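Local coordinates for protein bacterial leucyl aminopeptidase (Legionella pneumophila, PDB 6ESL) that probably removes amino-terminal residues, leucine among them, from peptides as a type II-secreted, zinc-dependent aminopeptidase of family M28, at residues 23-28 with 47-52; 34-39 with 58-63; 40-45 with 90-95; 66-71 with 107-112; 300-305 with 327-332. One frame throughout, in Å; residues are numbered along the deposited sequence.

Contact 1: residues 23-28 with 47-52; sequences QLQVPQ and FKIIDV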
# COMPACT_ATOMS: atom_id res chain seq x y z
N GLN B 23 -19.76 24.84 -8.50
CA GLN B 23 -19.59 24.37 -7.18
C GLN B 23 -18.36 23.46 -7.10
O GLN B 23 -18.21 22.43 -7.85
CB GLN B 23 -20.81 23.64 -6.67
CG GLN B 23 -22.07 24.59 -6.74
CD GLN B 23 -22.65 24.76 -8.17
OE1 GLN B 23 -22.80 23.73 -8.85
NE2 GLN B 23 -22.82 25.93 -8.61
N LEU B 24 -17.54 23.81 -6.10
CA LEU B 24 -16.25 23.09 -5.81
C LEU B 24 -16.24 22.54 -4.43
O LEU B 24 -16.65 23.28 -3.49
CB LEU B 24 -15.14 24.08 -5.98
CG LEU B 24 -15.11 24.86 -7.27
CD1 LEU B 24 -13.93 25.79 -7.29
CD2 LEU B 24 -15.08 23.88 -8.45
N GLN B 25 -15.78 21.30 -4.30
CA GLN B 25 -15.49 20.68 -3.02
C GLN B 25 -14.02 20.95 -2.71
O GLN B 25 -13.16 20.57 -3.52
CB GLN B 25 -15.79 19.23 -2.93
CG GLN B 25 -15.68 18.66 -1.53
CD GLN B 25 -16.29 17.25 -1.38
OE1 GLN B 25 -15.78 16.41 -0.62
NE2 GLN B 25 -17.33 16.97 -2.15
N VAL B 26 -13.79 21.68 -1.59
CA VAL B 26 -12.50 22.21 -1.24
C VAL B 26 -12.08 21.70 0.17
O VAL B 26 -12.88 21.83 1.15
CB VAL B 26 -12.57 23.71 -1.31
CG1 VAL B 26 -11.21 24.36 -1.14
CG2 VAL B 26 -13.07 24.18 -2.67
N PRO B 27 -10.86 21.20 0.31
CA PRO B 27 -10.34 20.91 1.68
C PRO B 27 -10.31 22.13 2.56
O PRO B 27 -10.05 23.28 2.11
CB PRO B 27 -8.88 20.44 1.42
CG PRO B 27 -8.83 20.17 -0.06
CD PRO B 27 -9.83 21.00 -0.73
N GLN B 28 -10.59 21.93 3.86
CA GLN B 28 -10.53 23.09 4.83
C GLN B 28 -9.26 23.94 4.75
O GLN B 28 -9.34 25.18 4.77
CB GLN B 28 -10.77 22.65 6.31
CG GLN B 28 -12.19 22.20 6.58
CD GLN B 28 -13.25 23.32 6.69
OE1 GLN B 28 -12.95 24.52 6.51
NE2 GLN B 28 -14.48 22.91 6.97
N PHE B 47 -14.04 19.49 4.82
CA PHE B 47 -14.38 20.09 3.51
C PHE B 47 -15.41 21.15 3.60
O PHE B 47 -16.33 21.11 4.49
CB PHE B 47 -14.95 19.08 2.46
CG PHE B 47 -14.06 17.95 2.11
CD1 PHE B 47 -13.02 18.13 1.21
CD2 PHE B 47 -14.27 16.69 2.64
CE1 PHE B 47 -12.18 17.09 0.90
CE2 PHE B 47 -13.45 15.62 2.33
CZ PHE B 47 -12.37 15.82 1.45
N LYS B 48 -15.31 22.10 2.68
CA LYS B 48 -16.41 22.96 2.33
C LYS B 48 -16.81 22.63 0.87
O LYS B 48 -15.96 22.32 0.06
CB LYS B 48 -16.05 24.43 2.37
CG LYS B 48 -15.69 24.88 3.78
CD LYS B 48 -15.63 26.36 3.93
CE LYS B 48 -15.13 26.64 5.35
NZ LYS B 48 -14.94 28.06 5.43
N ILE B 49 -18.08 22.78 0.53
CA ILE B 49 -18.52 22.97 -0.84
C ILE B 49 -18.90 24.39 -1.00
O ILE B 49 -19.82 24.95 -0.33
CB ILE B 49 -19.64 21.98 -1.24
CG1 ILE B 49 -19.10 20.60 -1.20
CG2 ILE B 49 -20.23 22.38 -2.59
CD1 ILE B 49 -20.07 19.45 -1.26
N ILE B 50 -18.26 25.02 -1.97
CA ILE B 50 -18.47 26.40 -2.21
C ILE B 50 -19.02 26.63 -3.61
O ILE B 50 -18.86 25.79 -4.49
CB ILE B 50 -17.17 27.23 -2.06
CG1 ILE B 50 -16.08 26.83 -3.10
CG2 ILE B 50 -16.60 27.03 -0.65
CD1 ILE B 50 -14.96 27.84 -3.15
N ASP B 51 -19.68 27.75 -3.76
CA ASP B 51 -20.14 28.21 -5.03
C ASP B 51 -19.30 29.39 -5.41
O ASP B 51 -19.16 30.34 -4.60
CB ASP B 51 -21.64 28.71 -4.89
CG ASP B 51 -22.22 29.15 -6.19
OD1 ASP B 51 -22.02 30.30 -6.58
OD2 ASP B 51 -22.76 28.30 -6.90
N VAL B 52 -18.88 29.44 -6.65
CA VAL B 52 -18.08 30.54 -7.13
C VAL B 52 -18.38 30.82 -8.57
O VAL B 52 -18.96 30.01 -9.22
CB VAL B 52 -16.59 30.21 -7.06
CG1 VAL B 52 -16.20 29.91 -5.64
CG2 VAL B 52 -16.27 29.02 -7.95
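The ring of Phe-47 carries the amide oxygen OE1 of Gln-25 over the centre of one face, 3.5 Å above the plane. The amide and ring planes stand 74° apart, so the amide meets the ring tip-first and does not stack on it. At the ring edge, near its plane, lie the carbonyl of Val-26 and N of Pro-27, and Tyr-331 of the second subunit brings a further ring against Phe-47. The extended chain of Gln-25 also places NE2 3.8 Å from Ile-49 CD1. The amide of Gln-23 and the carboxylate of Asp-51 run side by side, nearly coplanar. NE2 of Gln-23 donates to the anti lone pair of Asp-51 OD2 over 2.9 Å, with 169° at the hydrogen. These pairs decorate two central antiparallel strands in the four-stranded sheet of the N-terminal domain. Leu-24 with Ile-50 and Val-26 with Lys-48 are hydrogen-bonded pairs; the straightest bond, Val-26 N to Lys-48 O, spans 2.8 Å almost along the C=O axis. The face bearing Leu-24, Val-26 and Ile-50 is largely apolar: Val-26 CG2 lies 4.0 Å from Ile-50 CG1, and Leu-60 of helix 57-67 packs on Leu-24 and Ile-50. Beyond the strand end, Gln-28 crosses Lys-48 at about a right angle, OE1 3.3 Å from Lys-48 CE, while its NE2 is held by Asn-44 O and Glu-43 OE1.

Contact 2: residues 34-39 with 58-63; sequences ITVPHK and ETLTIL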
# COMPACT_ATOMS: atom_id res chain seq x y z
N ILE B 34 -9.06 31.14 0.68
CA ILE B 34 -9.78 31.67 -0.49
C ILE B 34 -10.22 33.08 -0.22
O ILE B 34 -10.85 33.33 0.79
CB ILE B 34 -11.02 30.79 -0.86
CG1 ILE B 34 -10.56 29.45 -1.33
CG2 ILE B 34 -11.86 31.48 -1.96
CD1 ILE B 34 -11.63 28.39 -1.50
N THR B 35 -9.90 34.00 -1.12
CA THR B 35 -10.42 35.38 -1.06
C THR B 35 -11.26 35.87 -2.24
O THR B 35 -11.78 36.99 -2.20
CB THR B 35 -9.30 36.42 -0.84
OG1 THR B 35 -8.43 36.43 -1.97
CG2 THR B 35 -8.52 36.08 0.43
N VAL B 36 -11.41 35.08 -3.30
CA VAL B 36 -12.44 35.39 -4.29
C VAL B 36 -13.84 35.30 -3.61
O VAL B 36 -14.04 34.56 -2.62
CB VAL B 36 -12.34 34.48 -5.56
CG1 VAL B 36 -10.91 34.43 -6.15
CG2 VAL B 36 -12.78 33.08 -5.29
N PRO B 37 -14.81 36.04 -4.13
CA PRO B 37 -16.19 35.86 -3.65
C PRO B 37 -16.70 34.42 -3.78
O PRO B 37 -16.42 33.73 -4.77
CB PRO B 37 -17.00 36.80 -4.56
CG PRO B 37 -16.03 37.75 -5.21
CD PRO B 37 -14.69 37.05 -5.20
N HIS B 38 -17.37 33.93 -2.75
CA HIS B 38 -17.83 32.56 -2.71
C HIS B 38 -18.90 32.37 -1.64
O HIS B 38 -18.87 33.06 -0.62
CB HIS B 38 -16.65 31.54 -2.51
CG HIS B 38 -15.93 31.66 -1.19
ND1 HIS B 38 -15.16 32.76 -0.85
CD2 HIS B 38 -15.88 30.82 -0.13
CE1 HIS B 38 -14.68 32.60 0.37
NE2 HIS B 38 -15.09 31.43 0.83
N LYS B 39 -19.82 31.45 -1.86
CA LYS B 39 -20.83 31.11 -0.90
C LYS B 39 -20.55 29.76 -0.41
O LYS B 39 -20.25 28.88 -1.19
CB LYS B 39 -22.25 31.06 -1.51
CG LYS B 39 -22.83 32.33 -1.99
CD LYS B 39 -24.25 32.13 -2.61
CE LYS B 39 -24.83 33.48 -3.08
NZ LYS B 39 -26.18 33.45 -3.71
N GLU B 58 -9.86 29.36 -12.12
CA GLU B 58 -8.42 29.29 -12.42
C GLU B 58 -7.59 30.00 -11.31
O GLU B 58 -6.51 29.56 -10.94
CB GLU B 58 -8.15 30.01 -13.78
CG GLU B 58 -6.80 29.58 -14.34
CD GLU B 58 -6.70 29.80 -15.83
OE1 GLU B 58 -6.17 30.86 -16.17
OE2 GLU B 58 -7.16 28.92 -16.63
N THR B 59 -8.12 31.08 -10.79
CA THR B 59 -7.58 31.75 -9.61
C THR B 59 -7.42 30.79 -8.46
O THR B 59 -6.32 30.76 -7.80
CB THR B 59 -8.38 32.98 -9.26
OG1 THR B 59 -8.25 33.91 -10.33
CG2 THR B 59 -7.88 33.64 -8.01
N LEU B 60 -8.43 29.90 -8.27
CA LEU B 60 -8.34 28.92 -7.22
C LEU B 60 -7.34 27.82 -7.51
O LEU B 60 -6.83 27.22 -6.61
CB LEU B 60 -9.72 28.30 -6.87
CG LEU B 60 -10.76 29.38 -6.44
CD1 LEU B 60 -12.06 28.71 -5.98
CD2 LEU B 60 -10.24 30.26 -5.31
N THR B 61 -7.12 27.50 -8.78
CA THR B 61 -6.06 26.56 -9.16
C THR B 61 -4.68 27.11 -8.76
O THR B 61 -3.87 26.35 -8.20
CB THR B 61 -6.09 26.24 -10.67
OG1 THR B 61 -7.34 25.61 -10.98
CG2 THR B 61 -4.94 25.26 -11.07
N ILE B 62 -4.44 28.33 -9.08
CA ILE B 62 -3.19 29.01 -8.76
C ILE B 62 -3.02 29.04 -7.25
O ILE B 62 -1.98 28.64 -6.75
CB ILE B 62 -3.07 30.44 -9.33
CG1 ILE B 62 -3.16 30.47 -10.89
CG2 ILE B 62 -1.76 31.10 -8.92
CD1 ILE B 62 -2.31 29.42 -11.56
N LEU B 63 -4.06 29.45 -6.54
CA LEU B 63 -4.02 29.43 -5.11
C LEU B 63 -3.68 28.06 -4.57
O LEU B 63 -2.80 27.98 -3.72
CB LEU B 63 -5.28 29.98 -4.45
CG LEU B 63 -5.30 30.01 -2.92
CD1 LEU B 63 -4.30 31.05 -2.42
CD2 LEU B 63 -6.73 30.33 -2.39
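Helix 57-67 lies over one face of the N-terminal antiparallel sheet, and the loop 34-39, leading into edge strand 39-43, closes in beside it in an entirely apolar contact. Its tight part centres on one methyl, CD2 of Leu-60. Chi1 of Leu-60 sets CG anti to the carbonyl carbon (-58°), and chi2 of -175° extends CD1 and leaves CD2 as the branch turned to the loop, where it sits 3.8 Å from Val-36 CG2. The same CD2 of Leu-60 is 3.9 Å from CG2 of Ile-34, whose side chain crosses that of Leu-60 at about a right angle. One turn on, Leu-63 brings its CD2 down on the loop backbone, 3.8 Å from Ile-34 CA. Ile-50 of the sheet touches both Ile-34 and Leu-60, so this half of the contact continues into the buried core. The other half faces solvent, with Thr-59 exposed and Val-36 partly so. There Thr-59 turns its CG2 anti to the backbone N, and this methyl slides past Val-36 CG1 at 3.6 Å. Farther round the helix, Thr-61 packs on Glu-257 of the second subunit, a zinc ligand there. Within the loop, His-38 folds back on its own segment: a methyl of Ile-34, CG2, lies 3.7 Å above its imidazole, offset toward the rim, and His-38 ND1 donates to Val-36 O across 2.8 Å, nearly along the C=O axis.

Contact 3: residues 40-45 with 90-95; sequences ILAENK and SAQKLL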
# COMPACT_ATOMS: atom_id res chain seq x y z
N ILE B 40 -20.68 29.56 0.88
CA ILE B 40 -20.54 28.25 1.47
C ILE B 40 -21.88 27.57 1.32
O ILE B 40 -22.87 28.10 1.77
CB ILE B 40 -20.19 28.28 2.96
CG1 ILE B 40 -19.07 29.30 3.30
CG2 ILE B 40 -19.86 26.89 3.45
CD1 ILE B 40 -17.85 29.21 2.43
N LEU B 41 -21.90 26.38 0.71
CA LEU B 41 -23.15 25.65 0.51
C LEU B 41 -23.30 24.56 1.56
O LEU B 41 -24.42 24.13 1.87
CB LEU B 41 -23.22 25.01 -0.90
CG LEU B 41 -23.24 26.04 -2.05
CD1 LEU B 41 -23.22 25.27 -3.34
CD2 LEU B 41 -24.39 27.01 -2.03
N ALA B 42 -22.18 24.04 2.03
CA ALA B 42 -22.17 23.00 3.01
C ALA B 42 -20.74 22.87 3.53
O ALA B 42 -19.81 23.27 2.85
CB ALA B 42 -22.58 21.66 2.35
N GLU B 43 -20.60 22.34 4.72
CA GLU B 43 -19.31 22.06 5.27
C GLU B 43 -19.31 21.06 6.37
O GLU B 43 -20.27 20.86 7.06
CB GLU B 43 -18.53 23.30 5.65
CG GLU B 43 -19.01 24.09 6.82
CD GLU B 43 -18.02 25.18 7.18
OE1 GLU B 43 -16.95 24.86 7.73
OE2 GLU B 43 -18.33 26.33 6.89
N ASN B 44 -18.18 20.43 6.51
CA ASN B 44 -17.95 19.47 7.54
C ASN B 44 -16.56 19.65 8.08
O ASN B 44 -15.90 20.60 7.79
CB ASN B 44 -18.33 18.04 7.15
CG ASN B 44 -17.45 17.45 6.09
OD1 ASN B 44 -16.41 17.97 5.78
ND2 ASN B 44 -17.87 16.34 5.55
N LYS B 45 -16.11 18.72 8.89
CA LYS B 45 -14.81 18.84 9.49
C LYS B 45 -13.67 18.95 8.48
O LYS B 45 -12.75 19.68 8.70
CB LYS B 45 -14.59 17.65 10.40
CG LYS B 45 -15.47 17.58 11.61
CD LYS B 45 -15.20 16.35 12.46
CE LYS B 45 -16.08 16.28 13.71
NZ LYS B 45 -15.88 15.09 14.56
N SER B 90 -28.48 18.96 -1.69
CA SER B 90 -27.57 18.07 -2.47
C SER B 90 -26.13 18.19 -2.00
O SER B 90 -25.45 17.17 -1.75
CB SER B 90 -27.56 18.39 -3.96
OG SER B 90 -27.07 19.66 -4.21
N ALA B 91 -25.69 19.45 -1.84
CA ALA B 91 -24.32 19.75 -1.36
C ALA B 91 -24.09 19.14 0.02
O ALA B 91 -23.16 18.35 0.14
CB ALA B 91 -24.02 21.25 -1.42
N GLN B 92 -24.97 19.41 1.02
CA GLN B 92 -24.83 18.75 2.36
C GLN B 92 -24.90 17.21 2.29
O GLN B 92 -24.14 16.46 2.97
CB GLN B 92 -25.88 19.33 3.38
CG GLN B 92 -25.42 20.48 4.34
CD GLN B 92 -24.33 20.00 5.38
OE1 GLN B 92 -24.48 18.94 6.01
NE2 GLN B 92 -23.26 20.77 5.55
N LYS B 93 -25.79 16.72 1.44
CA LYS B 93 -25.92 15.26 1.25
C LYS B 93 -24.67 14.65 0.63
O LYS B 93 -24.24 13.56 1.01
CB LYS B 93 -27.16 14.90 0.40
CG LYS B 93 -28.50 15.21 1.09
CD LYS B 93 -29.75 14.89 0.25
CE LYS B 93 -31.04 15.22 1.04
NZ LYS B 93 -32.24 14.93 0.23
N LEU B 94 -24.08 15.39 -0.31
CA LEU B 94 -22.83 14.98 -0.93
C LEU B 94 -21.73 14.82 0.08
O LEU B 94 -21.02 13.84 0.04
CB LEU B 94 -22.42 15.97 -2.01
CG LEU B 94 -21.40 15.47 -3.01
CD1 LEU B 94 -21.77 14.13 -3.66
CD2 LEU B 94 -21.31 16.59 -4.03
N LEU B 95 -21.66 15.72 1.06
CA LEU B 95 -20.69 15.55 2.12
C LEU B 95 -20.91 14.39 3.11
O LEU B 95 -20.00 14.15 3.86
CB LEU B 95 -20.46 16.89 2.87
CG LEU B 95 -19.77 18.01 2.09
CD1 LEU B 95 -19.48 19.18 2.98
CD2 LEU B 95 -18.43 17.54 1.49
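Gln-92 leaves its helix and bends over Ala-42. Its CB is 4.2 Å from Ala-42 CB; chi1, at an unusual -96°, and a bent chi2 then fold the chain back, and CG approaches the same Ala-42 CB to 3.7 Å. CD passes the methyl as well, and NE2, at the tip, is 3.4 Å from Ala-42 CB. That nitrogen finally reaches the strand backbone, where it makes a weak hydrogen bond to Glu-43 O, 3.4 Å long and bent to 148°. The nearby N of Glu-43 offers it no bond, since both are donors. The backbone here is irregular: Leu-41 and Ala-42 both face Ile-49 of the neighbouring strand, a classic beta bulge in the edge strand 39-43. Helix 88-94 runs beside this bulge with its axis 27° from the strand direction and 7.0 Å away at closest approach. Such a short spacing rests on small residues, with Ala-91 CB set 3.9 Å from Leu-41 CB and also touching the methyl of Ala-42. One turn on from Ala-91, Leu-95 points CD1 at the strand, 3.7 Å from Glu-43 CA, and also packs on Phe-47 and on Gln-25 and Ile-49, which share a face of the sheet. Asn-44, its CG in the crowded position between backbone N and carbonyl carbon, crosses Leu-95 obliquely; its OD1 accepts from Phe-47 N, with a weaker bond from Glu-46 N.

Contact 4: residues 66-71 with 107-112; sequences KVSCGH and KLHKDV. Unlike the reference sequence in segment 66-71: Lys-66 (reference Gln).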
# COMPACT_ATOMS: atom_id res chain seq x y z
N LYS B 66 -0.01 27.11 -4.88
CA LYS B 66 0.82 27.77 -3.89
C LYS B 66 0.62 27.27 -2.48
O LYS B 66 1.56 27.11 -1.79
CB LYS B 66 0.67 29.29 -3.92
CG LYS B 66 1.08 29.93 -5.24
CD LYS B 66 2.57 29.79 -5.64
CE LYS B 66 2.88 30.53 -6.95
NZ LYS B 66 4.31 30.40 -7.38
N VAL B 67 -0.61 27.08 -2.04
CA VAL B 67 -0.90 26.66 -0.68
C VAL B 67 -0.43 25.23 -0.43
O VAL B 67 -0.05 24.91 0.69
CB VAL B 67 -2.40 26.86 -0.33
CG1 VAL B 67 -2.77 26.09 0.97
CG2 VAL B 67 -2.73 28.34 -0.30
N SER B 68 -0.38 24.39 -1.47
CA SER B 68 0.25 23.12 -1.39
C SER B 68 -0.34 22.19 -0.33
O SER B 68 0.41 21.39 0.27
CB SER B 68 1.78 23.36 -1.14
OG SER B 68 2.49 22.19 -1.36
N CYS B 69 -1.66 22.23 -0.10
CA CYS B 69 -2.31 21.27 0.76
C CYS B 69 -3.42 20.43 0.06
O CYS B 69 -4.11 19.63 0.70
CB CYS B 69 -2.86 22.06 1.95
SG CYS B 69 -4.43 22.90 1.64
N GLY B 70 -3.49 20.54 -1.27
CA GLY B 70 -4.50 19.82 -2.08
C GLY B 70 -5.21 20.76 -3.07
O GLY B 70 -5.14 21.98 -2.95
N HIS B 71 -5.91 20.16 -4.00
CA HIS B 71 -6.68 20.88 -5.00
C HIS B 71 -8.14 20.73 -4.65
O HIS B 71 -8.51 20.66 -3.47
CB HIS B 71 -6.27 20.39 -6.40
CG HIS B 71 -4.91 20.86 -6.77
ND1 HIS B 71 -4.72 22.01 -7.52
CD2 HIS B 71 -3.67 20.46 -6.34
CE1 HIS B 71 -3.43 22.29 -7.55
NE2 HIS B 71 -2.77 21.38 -6.83
N LYS B 107 -2.57 14.70 4.12
CA LYS B 107 -1.60 15.68 4.65
C LYS B 107 -0.33 15.56 3.83
O LYS B 107 0.18 14.47 3.60
CB LYS B 107 -1.38 15.48 6.16
CG LYS B 107 -2.64 15.81 6.97
CD LYS B 107 -2.39 15.58 8.48
CE LYS B 107 -3.61 15.91 9.34
NZ LYS B 107 -3.30 15.64 10.78
N LEU B 108 0.18 16.69 3.38
CA LEU B 108 1.29 16.73 2.37
C LEU B 108 2.64 17.26 2.90
O LEU B 108 3.66 17.10 2.22
CB LEU B 108 0.84 17.56 1.14
CG LEU B 108 -0.53 17.19 0.55
CD1 LEU B 108 -0.67 17.94 -0.77
CD2 LEU B 108 -0.55 15.69 0.28
N HIS B 109 2.61 17.88 4.08
CA HIS B 109 3.84 18.46 4.67
C HIS B 109 4.13 17.85 6.04
O HIS B 109 4.83 18.48 6.87
CB HIS B 109 3.73 19.97 4.67
CG HIS B 109 3.49 20.49 3.30
ND1 HIS B 109 4.48 20.50 2.34
CD2 HIS B 109 2.36 20.88 2.67
CE1 HIS B 109 3.99 20.95 1.20
NE2 HIS B 109 2.70 21.19 1.38
N LYS B 110 3.63 16.62 6.21
CA LYS B 110 3.77 15.82 7.41
C LYS B 110 5.15 15.11 7.27
O LYS B 110 5.64 14.91 6.13
CB LYS B 110 2.59 14.82 7.53
CG LYS B 110 2.23 14.30 8.93
CD LYS B 110 1.74 12.82 8.94
CE LYS B 110 0.50 12.55 8.06
NZ LYS B 110 -0.08 11.18 8.14
N ASP B 111 5.71 14.66 8.40
CA ASP B 111 6.97 13.91 8.39
C ASP B 111 6.77 12.59 7.63
O ASP B 111 5.75 11.93 7.76
CB ASP B 111 7.49 13.58 9.79
CG ASP B 111 7.94 14.79 10.57
OD1 ASP B 111 8.40 15.79 9.98
OD2 ASP B 111 7.87 14.75 11.80
N VAL B 112 7.79 12.19 6.89
CA VAL B 112 7.74 11.02 6.06
C VAL B 112 8.77 10.00 6.53
O VAL B 112 9.81 10.38 7.05
CB VAL B 112 7.99 11.52 4.63
CG1 VAL B 112 8.46 10.45 3.69
CG2 VAL B 112 6.76 12.22 4.10
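His-109 NE2 is gripped by two oxygens of one residue. It donates to the carbonyl O of Ser-68 over a short 2.6 Å, although the angle at the hydrogen is only 138°. The hydroxyl OG of Ser-68 is hydrogen-bonded to the same NE2 of His-109 at 2.9 Å; either atom of that second pair could be the donor. The carbonyl bond is made in the carbonyl plane on a lone pair, and the oxygen lies close to the ring plane, 13° out of it, so the imidazole meets Ser-68 edge-on. Two torsions produce the pincer: OG of Ser-68 stands anti to its backbone N, beside the carbonyl carbon, and CG of His-109 is anti to its own carbonyl carbon. Ser-68 is the first residue past helix 57-67 to leave helical angles, and its phi is positive (59°), so the histidine docks at a helix C-terminus, where the partial negative charge of the helix end might favour a protonated ring. The residues 107-112 belong to the connection that leaves the N-terminal domain after helix 88-94 for helix 118-125. Working outward, Leu-108 CB lies 3.9 Å above one face of the His-109 ring, offset to its rim. CD1 of the same leucine reaches Cys-69 C at 3.8 Å and Gly-70 N at 3.9 Å. The Cys-69 side chain turns away into its disulfide with Cys-29. In the second subunit, Gly-330 packs on Leu-108, and Arg-328 NH2 is hydrogen-bonded to Lys-107 O.

Contact 5: residues 300-305 with 327-332; sequences FTDYTD and SRCGYG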
# COMPACT_ATOMS: atom_id res chain seq x y z
N PHE B 300 3.44 -7.90 3.68
CA PHE B 300 2.04 -8.22 3.81
C PHE B 300 1.19 -6.95 3.86
O PHE B 300 1.46 -6.02 4.55
CB PHE B 300 1.72 -9.22 4.92
CG PHE B 300 2.00 -10.61 4.49
CD1 PHE B 300 3.33 -11.01 4.23
CD2 PHE B 300 1.00 -11.45 4.05
CE1 PHE B 300 3.63 -12.27 3.65
CE2 PHE B 300 1.29 -12.72 3.46
CZ PHE B 300 2.60 -13.15 3.35
N THR B 301 0.23 -6.92 2.94
CA THR B 301 -0.64 -5.76 2.76
C THR B 301 -1.98 -5.76 3.49
O THR B 301 -2.70 -4.76 3.44
CB THR B 301 -0.84 -5.51 1.26
OG1 THR B 301 -1.59 -6.59 0.69
CG2 THR B 301 0.51 -5.42 0.56
N ASP B 302 -2.33 -6.86 4.16
CA ASP B 302 -3.59 -6.90 4.91
C ASP B 302 -3.25 -6.72 6.41
O ASP B 302 -2.28 -7.30 6.92
CB ASP B 302 -4.55 -8.02 4.56
CG ASP B 302 -4.05 -9.35 4.96
OD1 ASP B 302 -2.84 -9.46 5.26
OD2 ASP B 302 -4.87 -10.28 4.98
N TYR B 303 -4.06 -5.88 7.08
CA TYR B 303 -3.96 -5.51 8.50
C TYR B 303 -2.67 -4.81 8.87
O TYR B 303 -2.14 -4.95 9.97
CB TYR B 303 -4.24 -6.73 9.40
CG TYR B 303 -5.57 -7.32 8.98
CD1 TYR B 303 -6.79 -6.79 9.43
CD2 TYR B 303 -5.65 -8.40 8.09
CE1 TYR B 303 -7.98 -7.32 9.02
CE2 TYR B 303 -6.87 -8.93 7.72
CZ TYR B 303 -8.03 -8.37 8.16
OH TYR B 303 -9.21 -8.95 7.76
N THR B 304 -2.20 -4.00 7.93
CA THR B 304 -0.95 -3.30 8.12
C THR B 304 -1.10 -1.83 7.59
O THR B 304 -1.93 -1.58 6.75
CB THR B 304 0.19 -3.91 7.32
OG1 THR B 304 -0.13 -4.04 5.95
CG2 THR B 304 0.60 -5.34 7.87
N ASP B 305 -0.22 -0.97 8.05
CA ASP B 305 -0.17 0.42 7.67
C ASP B 305 0.49 0.52 6.34
O ASP B 305 1.58 0.05 6.12
CB ASP B 305 0.60 1.23 8.69
CG ASP B 305 0.65 2.71 8.36
OD1 ASP B 305 -0.40 3.34 8.53
OD2 ASP B 305 1.75 3.24 7.91
N SER B 327 1.91 -9.73 -0.52
CA SER B 327 0.91 -10.77 -0.24
C SER B 327 0.03 -10.46 0.99
O SER B 327 0.38 -9.61 1.81
CB SER B 327 1.60 -12.13 -0.06
OG SER B 327 0.65 -13.15 0.21
N ARG B 328 -1.08 -11.16 1.07
CA ARG B 328 -2.06 -11.01 2.12
C ARG B 328 -2.20 -12.30 2.87
O ARG B 328 -2.13 -13.32 2.29
CB ARG B 328 -3.40 -10.63 1.52
CG ARG B 328 -3.43 -9.27 0.88
CD ARG B 328 -4.84 -8.87 0.51
NE ARG B 328 -5.06 -8.96 -0.90
CZ ARG B 328 -6.24 -8.87 -1.50
NH1 ARG B 328 -6.29 -8.97 -2.82
NH2 ARG B 328 -7.36 -8.73 -0.83
N CYS B 329 -2.39 -12.24 4.18
CA CYS B 329 -2.48 -13.46 4.95
C CYS B 329 -3.74 -13.58 5.83
O CYS B 329 -3.93 -14.56 6.46
CB CYS B 329 -1.21 -13.63 5.76
SG CYS B 329 -1.12 -12.38 7.04
N GLY B 330 -4.59 -12.60 5.81
CA GLY B 330 -5.93 -12.76 6.30
C GLY B 330 -6.10 -12.34 7.74
O GLY B 330 -5.15 -11.98 8.39
N TYR B 331 -7.34 -12.37 8.21
CA TYR B 331 -7.69 -11.92 9.53
C TYR B 331 -6.96 -12.71 10.60
O TYR B 331 -6.86 -13.88 10.51
CB TYR B 331 -9.19 -12.07 9.73
CG TYR B 331 -9.70 -11.63 11.06
CD1 TYR B 331 -9.81 -10.31 11.38
CD2 TYR B 331 -10.09 -12.55 11.99
CE1 TYR B 331 -10.28 -9.91 12.60
CE2 TYR B 331 -10.57 -12.16 13.20
CZ TYR B 331 -10.67 -10.85 13.50
OH TYR B 331 -11.14 -10.48 14.70
N GLY B 332 -6.46 -12.03 11.60
CA GLY B 332 -5.79 -12.67 12.71
C GLY B 332 -4.48 -13.33 12.34
O GLY B 332 -4.13 -14.35 12.84
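Chi1 of Asp-302 (69°) puts CG in the crowded position between backbone N and carbonyl carbon, turning the carboxylate onto the opposite loop, while Phe-300 CG, anti to its carbonyl carbon, turns one ring face to Ser-327. Two successive amides then clasp the aspartate. Cys-329 N reaches OD1 of Asp-302 at 3.0 Å from above the carboxylate plane; Gly-330 N takes the syn lone pair of Asp-302 OD2 over a very short 2.5 Å. Ser-106 OG of the second subunit is a further partner of OD2. Over one face of the Phe-300 ring lies Ser-327 CB in a CH-pi contact, 4.0 Å from the centroid, and Cys-329 N sits at the ring edge. The Cys-329 sulfur, disulfide-bonded to Cys-333, meets that ring obliquely. Tyr-303 brings OH to within 3.7 Å of Tyr-331 CB; the hydroxyl itself is hydrogen-bonded to Gly-104 O and Ser-106 N of the second subunit. Backbone pairing ends with Thr-301 N donating to Ser-327 O (2.9 Å). The loops thus leave adjacent parallel strands, 297-300 and 324-327, joined through helix 306-320 in a beta-alpha-beta crossover at one edge of the mixed sheet of the M28 catalytic domain.

How the contacts relate
Contacts 1, 2 and 3 build the N-terminal domain. Asp-51 N meets Lys-39 O at 2.9 Å where contacts 1 and 2 join, and Ile-49 O meets Leu-41 N at 2.7 Å where contacts 1 and 3 do. Contact 4 shares helix 57-67 with contact 2 and marks the exit toward the catalytic part. Contact 5 belongs to that part; its centre is about 36 Å from that of contact 1, and the side chain of Cys-329 is about 9 Å from a bound zinc ion. Between subunits the distance closes: contacts 1 and 4 of one subunit both touch contact 5 of the other, and helix 57-67 of contact 2 reaches the partner's zinc site, consistent with each N-terminal domain covering the other's active site.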